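Local coordinates for conserved hypothetical protein Ta0289 (PDB 1PVM), which is of unknown function but pairs two CBS domains, modules that commonly bind adenosyl ligands, with a zinc-ribbon-like domain that binds iron, at residues V53-E58 with P84-K89; Y100-G105 with R144-Q149. All coordinates share one frame; numbering follows the deposited sequence.

Contact 1 (V53-E58 with P84-K89); sequences VGLLSE and PIPKVK
Apolar packing carries this contact, and no hydrogen bond links Val53-Glu58 to Pro84-Lys89. Ile85 and Pro86 lie across the Val53-Leu55 part of the strand 52-57, and the backbones come close enough that Gly54 CA is 3.8 Å from Ile85 CA. The main touch is side chain on backbone. Ile85 lays CB over the CA of Gly54, at 3.8 Å. Its CG1 is anti to the backbone N (chi1 -171°), and the chain stays extended to CD1. That methyl reaches the Gly54 carbonyl, with CD1 3.5 Å from Gly54 O.

Side-chain packing adds a second patch. Leu55 points its CB toward the proline turn and meets the ring at its delta carbon, with Leu55 CB 3.8 Å from Pro86 CD. The same CB is 4.2 Å from Ile85 CG1, so Leu55 touches both residues.

Backbone polar groups look to other partners. Val53 and Gly54 both pair with Val45 in a classic beta bulge, and Leu55 bonds to Arg82 through the backbone. On the other segment, Pro84 follows a cis peptide bond, and Pro86 pairs with Ala110. Ile85 also packs on Ala110, and Pro86 on Leu106.

The contact joins the two CBS domains. The outer strand of the first domain's sheet packs on the loop that leads into the first strand of the second, as expected in the paired CBS module known as a Bateman domain.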
loop_
_atom_site.group_PDB
_atom_site.type_symbol
_atom_site.label_atom_id
_atom_site.label_comp_id
_atom_site.label_asym_id
_atom_site.label_seq_id
_atom_site.Cartn_x
_atom_site.Cartn_y
_atom_site.Cartn_z
ATOM N N VAL B 53 -9.688 -18.683 1.939
ATOM C CA VAL B 53 -10.757 -17.875 1.370
ATOM C C VAL B 53 -10.390 -16.504 0.822
ATOM O O VAL B 53 -11.200 -15.869 0.153
ATOM C CB VAL B 53 -11.904 -17.701 2.402
ATOM C CG1 VAL B 53 -12.543 -19.060 2.704
ATOM C CG2 VAL B 53 -11.360 -17.066 3.688
ATOM N N GLY B 54 -9.184 -16.028 1.100
ATOM C CA GLY B 54 -8.824 -14.726 0.578
ATOM C C GLY B 54 -7.406 -14.294 0.860
ATOM O O GLY B 54 -6.616 -15.028 1.445
ATOM N N LEU B 55 -7.084 -13.086 0.424
ATOM C CA LEU B 55 -5.759 -12.531 0.638
ATOM C C LEU B 55 -5.950 -11.077 1.061
ATOM O O LEU B 55 -6.632 -10.307 0.380
ATOM C CB LEU B 55 -4.936 -12.629 -0.658
ATOM C CG LEU B 55 -3.402 -12.566 -0.543
ATOM C CD1 LEU B 55 -2.777 -13.024 -1.847
ATOM C CD2 LEU B 55 -2.947 -11.157 -0.198
ATOM N N LEU B 56 -5.374 -10.714 2.205
ATOM C CA LEU B 56 -5.481 -9.348 2.720
ATOM C C LEU B 56 -4.227 -8.578 2.328
ATOM O O LEU B 56 -3.120 -8.999 2.646
ATOM C CB LEU B 56 -5.617 -9.366 4.245
ATOM C CG LEU B 56 -5.858 -8.007 4.915
ATOM C CD1 LEU B 56 -7.277 -7.531 4.617
ATOM C CD2 LEU B 56 -5.643 -8.125 6.422
ATOM N N SER B 57 -4.409 -7.450 1.643
ATOM C CA SER B 57 -3.296 -6.619 1.185
ATOM C C SER B 57 -3.486 -5.166 1.612
ATOM O O SER B 57 -4.546 -4.792 2.104
ATOM C CB SER B 57 -3.206 -6.668 -0.341
ATOM O OG SER B 57 -4.350 -6.066 -0.930
ATOM N N GLU B 58 -2.461 -4.343 1.416
ATOM C CA GLU B 58 -2.567 -2.933 1.779
ATOM C C GLU B 58 -3.690 -2.264 1.001
ATOM O O GLU B 58 -4.518 -1.554 1.569
ATOM C CB GLU B 58 -1.278 -2.178 1.464
ATOM C CG GLU B 58 -0.177 -2.301 2.480
ATOM C CD GLU B 58 0.898 -1.245 2.260
ATOM O OE1 GLU B 58 1.542 -1.252 1.189
ATOM O OE2 GLU B 58 1.086 -0.401 3.160
ATOM N N PRO B 84 -12.586 -14.494 -4.179
ATOM C CA PRO B 84 -11.825 -15.661 -3.711
ATOM C C PRO B 84 -10.335 -15.343 -3.748
ATOM O O PRO B 84 -9.918 -14.399 -4.417
ATOM C CB PRO B 84 -12.190 -16.752 -4.717
ATOM C CG PRO B 84 -13.497 -16.301 -5.279
ATOM C CD PRO B 84 -13.330 -14.820 -5.405
ATOM N N ILE B 85 -9.531 -16.135 -3.050
ATOM C CA ILE B 85 -8.100 -15.871 -3.015
ATOM C C ILE B 85 -7.469 -15.805 -4.406
ATOM O O ILE B 85 -7.652 -16.705 -5.226
ATOM C CB ILE B 85 -7.345 -16.930 -2.142
ATOM C CG1 ILE B 85 -5.888 -16.496 -1.954
ATOM C CG2 ILE B 85 -7.428 -18.320 -2.778
ATOM C CD1 ILE B 85 -5.144 -17.273 -0.875
ATOM N N PRO B 86 -6.757 -14.703 -4.705
ATOM C CA PRO B 86 -6.105 -14.559 -6.015
ATOM C C PRO B 86 -4.983 -15.589 -6.043
ATOM O O PRO B 86 -4.244 -15.723 -5.067
ATOM C CB PRO B 86 -5.560 -13.133 -5.982
ATOM C CG PRO B 86 -6.497 -12.421 -5.051
ATOM C CD PRO B 86 -6.717 -13.438 -3.951
ATOM N N LYS B 87 -4.834 -16.315 -7.144
ATOM C CA LYS B 87 -3.791 -17.330 -7.170
ATOM C C LYS B 87 -3.349 -17.782 -8.554
ATOM O O LYS B 87 -4.071 -17.618 -9.540
ATOM C CB LYS B 87 -4.266 -18.547 -6.374
ATOM C CG LYS B 87 -5.449 -19.274 -7.005
ATOM C CD LYS B 87 -6.024 -20.324 -6.059
ATOM C CE LYS B 87 -6.950 -21.284 -6.790
ATOM N NZ LYS B 87 -8.012 -20.572 -7.533
ATOM N N VAL B 88 -2.144 -18.344 -8.603
ATOM C CA VAL B 88 -1.566 -18.885 -9.831
ATOM C C VAL B 88 -0.963 -20.242 -9.458
ATOM O O VAL B 88 -0.679 -20.495 -8.286
ATOM C CB VAL B 88 -0.437 -17.986 -10.407
ATOM C CG1 VAL B 88 -1.000 -16.635 -10.818
ATOM C CG2 VAL B 88 0.687 -17.824 -9.389
ATOM N N LYS B 89 -0.790 -21.116 -10.444
ATOM C CA LYS B 89 -0.204 -22.428 -10.195
ATOM C C LYS B 89 1.301 -22.314 -10.008
ATOM O O LYS B 89 1.949 -21.445 -10.599
ATOM C CB LYS B 89 -0.519 -23.382 -11.346
ATOM C CG LYS B 89 -1.942 -23.905 -11.321
ATOM C CD LYS B 89 -2.169 -24.790 -10.095
ATOM C CE LYS B 89 -3.606 -25.300 -10.014
ATOM N NZ LYS B 89 -3.805 -26.251 -8.878
#

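Contact 2 (Y100-G105 with R144-Q149); sequences YLSENG and RTKDYQ
The helix 133-145 ends just before Lys146, whose backbone turns away and whose side chain points at the end of the helix 94-104. Lys146 CB rests on Gly105, 3.9 Å from its CA. Beyond CG the chain is extended and runs alongside the last helical turn. Its NZ donates to Ser102 O at 3.0 Å, from above the carbonyl plane (47° out of it). A water that donates to Glu103 O also accepts a weak bond from NZ. Glu103 OE1 stays 5.2 Å from Lys146 NZ, so any attraction is probably long-range.

At Tyr148 the bridging is by water. Its N donates to a water that in turn donates to Asn104 O, and weakly to Gly105 O. The ring has CG anti to the backbone N (chi1 -173°) and lies beside Asn104, with the amide and ring planes 56° apart. Asn104 CB sits at the ring edge, 3.9 Å from Tyr148 CD1. The amide is held by Asn104 ND2, which donates to Tyr100 O at 2.9 Å. The hydroxyl of Tyr148 bonds to Pro84 O.

Gln149 N donates a hydrogen bond to a water that in turn donates to Asn104 OD1, 2.6 Å from that oxygen.

Gly105 has positive phi and closes the helix in a Schellman motif, a C-cap against which the linker toward the zinc-ribbon-like domain is laid.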
loop_
_atom_site.group_PDB
_atom_site.type_symbol
_atom_site.label_atom_id
_atom_site.label_comp_id
_atom_site.label_asym_id
_atom_site.label_seq_id
_atom_site.Cartn_x
_atom_site.Cartn_y
_atom_site.Cartn_z
ATOM N N TYR B 100 -1.282 -12.393 -15.037
ATOM C CA TYR B 100 -2.383 -12.623 -14.102
ATOM C C TYR B 100 -2.542 -11.437 -13.159
ATOM O O TYR B 100 -3.648 -10.945 -12.942
ATOM C CB TYR B 100 -2.140 -13.888 -13.272
ATOM C CG TYR B 100 -3.202 -14.110 -12.212
ATOM C CD1 TYR B 100 -4.463 -14.611 -12.545
ATOM C CD2 TYR B 100 -2.956 -13.780 -10.880
ATOM C CE1 TYR B 100 -5.456 -14.776 -11.571
ATOM C CE2 TYR B 100 -3.940 -13.940 -9.899
ATOM C CZ TYR B 100 -5.184 -14.437 -10.252
ATOM O OH TYR B 100 -6.148 -14.592 -9.281
ATOM N N LEU B 101 -1.436 -10.982 -12.588
ATOM C CA LEU B 101 -1.493 -9.854 -11.674
ATOM C C LEU B 101 -2.010 -8.600 -12.381
ATOM O O LEU B 101 -2.908 -7.929 -11.883
ATOM C CB LEU B 101 -0.109 -9.584 -11.079
ATOM C CG LEU B 101 0.491 -10.677 -10.185
ATOM C CD1 LEU B 101 1.895 -10.262 -9.757
ATOM C CD2 LEU B 101 -0.389 -10.908 -8.967
ATOM N N SER B 102 -1.445 -8.296 -13.545
ATOM C CA SER B 102 -1.845 -7.114 -14.315
ATOM C C SER B 102 -3.327 -7.134 -14.705
ATOM O O SER B 102 -4.020 -6.115 -14.621
ATOM C CB SER B 102 -0.977 -7.001 -15.573
ATOM O OG SER B 102 -1.294 -5.828 -16.299
ATOM N N GLU B 103 -3.802 -8.299 -15.131
ATOM C CA GLU B 103 -5.197 -8.490 -15.527
ATOM C C GLU B 103 -6.164 -8.174 -14.379
ATOM O O GLU B 103 -7.281 -7.692 -14.602
ATOM C CB GLU B 103 -5.383 -9.941 -15.999
ATOM C CG GLU B 103 -6.817 -10.459 -16.072
ATOM C CD GLU B 103 -7.691 -9.706 -17.062
ATOM O OE1 GLU B 103 -7.147 -9.110 -18.018
ATOM O OE2 GLU B 103 -8.935 -9.728 -16.891
ATOM N N ASN B 104 -5.714 -8.431 -13.152
ATOM C CA ASN B 104 -6.525 -8.218 -11.960
ATOM C C ASN B 104 -6.167 -6.989 -11.129
ATOM O O ASN B 104 -6.754 -6.767 -10.069
ATOM C CB ASN B 104 -6.449 -9.468 -11.080
ATOM C CG ASN B 104 -7.166 -10.654 -11.694
ATOM O OD1 ASN B 104 -8.393 -10.724 -11.671
ATOM N ND2 ASN B 104 -6.404 -11.584 -12.266
ATOM N N GLY B 105 -5.215 -6.192 -11.604
ATOM C CA GLY B 105 -4.807 -5.008 -10.867
ATOM C C GLY B 105 -4.128 -5.333 -9.544
ATOM O O GLY B 105 -4.121 -4.519 -8.621
ATOM N N ARG B 144 -2.569 0.526 -10.160
ATOM C CA ARG B 144 -3.087 1.848 -9.830
ATOM C C ARG B 144 -4.489 2.076 -10.389
ATOM O O ARG B 144 -5.338 2.689 -9.741
ATOM C CB ARG B 144 -2.161 2.933 -10.380
ATOM C CG ARG B 144 -2.655 4.345 -10.095
ATOM C CD ARG B 144 -1.589 5.386 -10.390
ATOM N NE ARG B 144 -1.568 5.812 -11.786
ATOM C CZ ARG B 144 -2.554 6.476 -12.383
ATOM N NH1 ARG B 144 -3.656 6.787 -11.708
ATOM N NH2 ARG B 144 -2.434 6.852 -13.650
ATOM N N THR B 145 -4.733 1.551 -11.583
ATOM C CA THR B 145 -5.996 1.764 -12.271
ATOM C C THR B 145 -7.091 0.706 -12.176
ATOM O O THR B 145 -8.272 1.023 -12.325
ATOM C CB THR B 145 -5.718 2.031 -13.753
ATOM O OG1 THR B 145 -4.957 0.944 -14.289
ATOM C CG2 THR B 145 -4.912 3.315 -13.919
ATOM N N LYS B 146 -6.718 -0.544 -11.932
ATOM C CA LYS B 146 -7.717 -1.605 -11.854
ATOM C C LYS B 146 -7.914 -2.136 -10.443
ATOM O O LYS B 146 -7.029 -2.035 -9.595
ATOM C CB LYS B 146 -7.326 -2.766 -12.770
ATOM C CG LYS B 146 -6.996 -2.381 -14.199
ATOM C CD LYS B 146 -6.481 -3.603 -14.937
ATOM C CE LYS B 146 -5.861 -3.247 -16.268
ATOM N NZ LYS B 146 -5.170 -4.425 -16.865
ATOM N N ASP B 147 -9.088 -2.713 -10.210
ATOM C CA ASP B 147 -9.435 -3.280 -8.916
ATOM C C ASP B 147 -9.999 -4.692 -9.085
ATOM O O ASP B 147 -10.837 -4.945 -9.949
ATOM C CB ASP B 147 -10.441 -2.375 -8.188
ATOM C CG ASP B 147 -11.591 -1.927 -9.081
ATOM O OD1 ASP B 147 -11.327 -1.274 -10.116
ATOM O OD2 ASP B 147 -12.762 -2.219 -8.749
ATOM N N TYR B 148 -9.508 -5.603 -8.253
ATOM C CA TYR B 148 -9.900 -7.011 -8.264
ATOM C C TYR B 148 -11.407 -7.212 -8.122
ATOM O O TYR B 148 -12.040 -6.568 -7.294
ATOM C CB TYR B 148 -9.185 -7.722 -7.111
ATOM C CG TYR B 148 -9.349 -9.229 -7.067
ATOM C CD1 TYR B 148 -8.722 -10.049 -8.003
ATOM C CD2 TYR B 148 -10.103 -9.838 -6.057
ATOM C CE1 TYR B 148 -8.833 -11.440 -7.932
ATOM C CE2 TYR B 148 -10.221 -11.231 -5.979
ATOM C CZ TYR B 148 -9.581 -12.022 -6.917
ATOM O OH TYR B 148 -9.659 -13.389 -6.827
ATOM N N GLN B 149 -11.982 -8.098 -8.931
ATOM C CA GLN B 149 -13.416 -8.381 -8.827
ATOM C C GLN B 149 -13.632 -9.380 -7.701
ATOM O O GLN B 149 -13.248 -10.546 -7.821
ATOM C CB GLN B 149 -13.970 -8.997 -10.112
ATOM C CG GLN B 149 -14.387 -8.013 -11.185
ATOM C CD GLN B 149 -15.451 -8.597 -12.106
ATOM O OE1 GLN B 149 -15.360 -9.755 -12.529
ATOM N NE2 GLN B 149 -16.466 -7.795 -12.423
HETATM O O HOH W 1 -7.947 -6.240 -17.225
HETATM O O HOH W 2 -6.762 -5.167 -7.414
HETATM O O HOH W 3 -10.438 -9.157 -11.105
#

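In the fold
Contact 1 closes before contact 2 opens along the chain, and their centres lie 12 Å apart. The strand 87-89 of contact 1 is followed directly by the helix 94-104 of contact 2, so both draw on the second CBS domain. Two tyrosines of contact 2 tie them together. One tie is the bond from Tyr148 to Pro84, and the other is a hydrogen bond between Tyr100 OH and Lys87 N (3.0 Å). Val88 CG1 also packs on Tyr100 CD2, at 3.5 Å. Contact 1 joins the two CBS domains, whereas contact 2 lays the chain leaving them against the end of the helix 94-104. That chain leads on to the cysteines that bind mercury in this crystal.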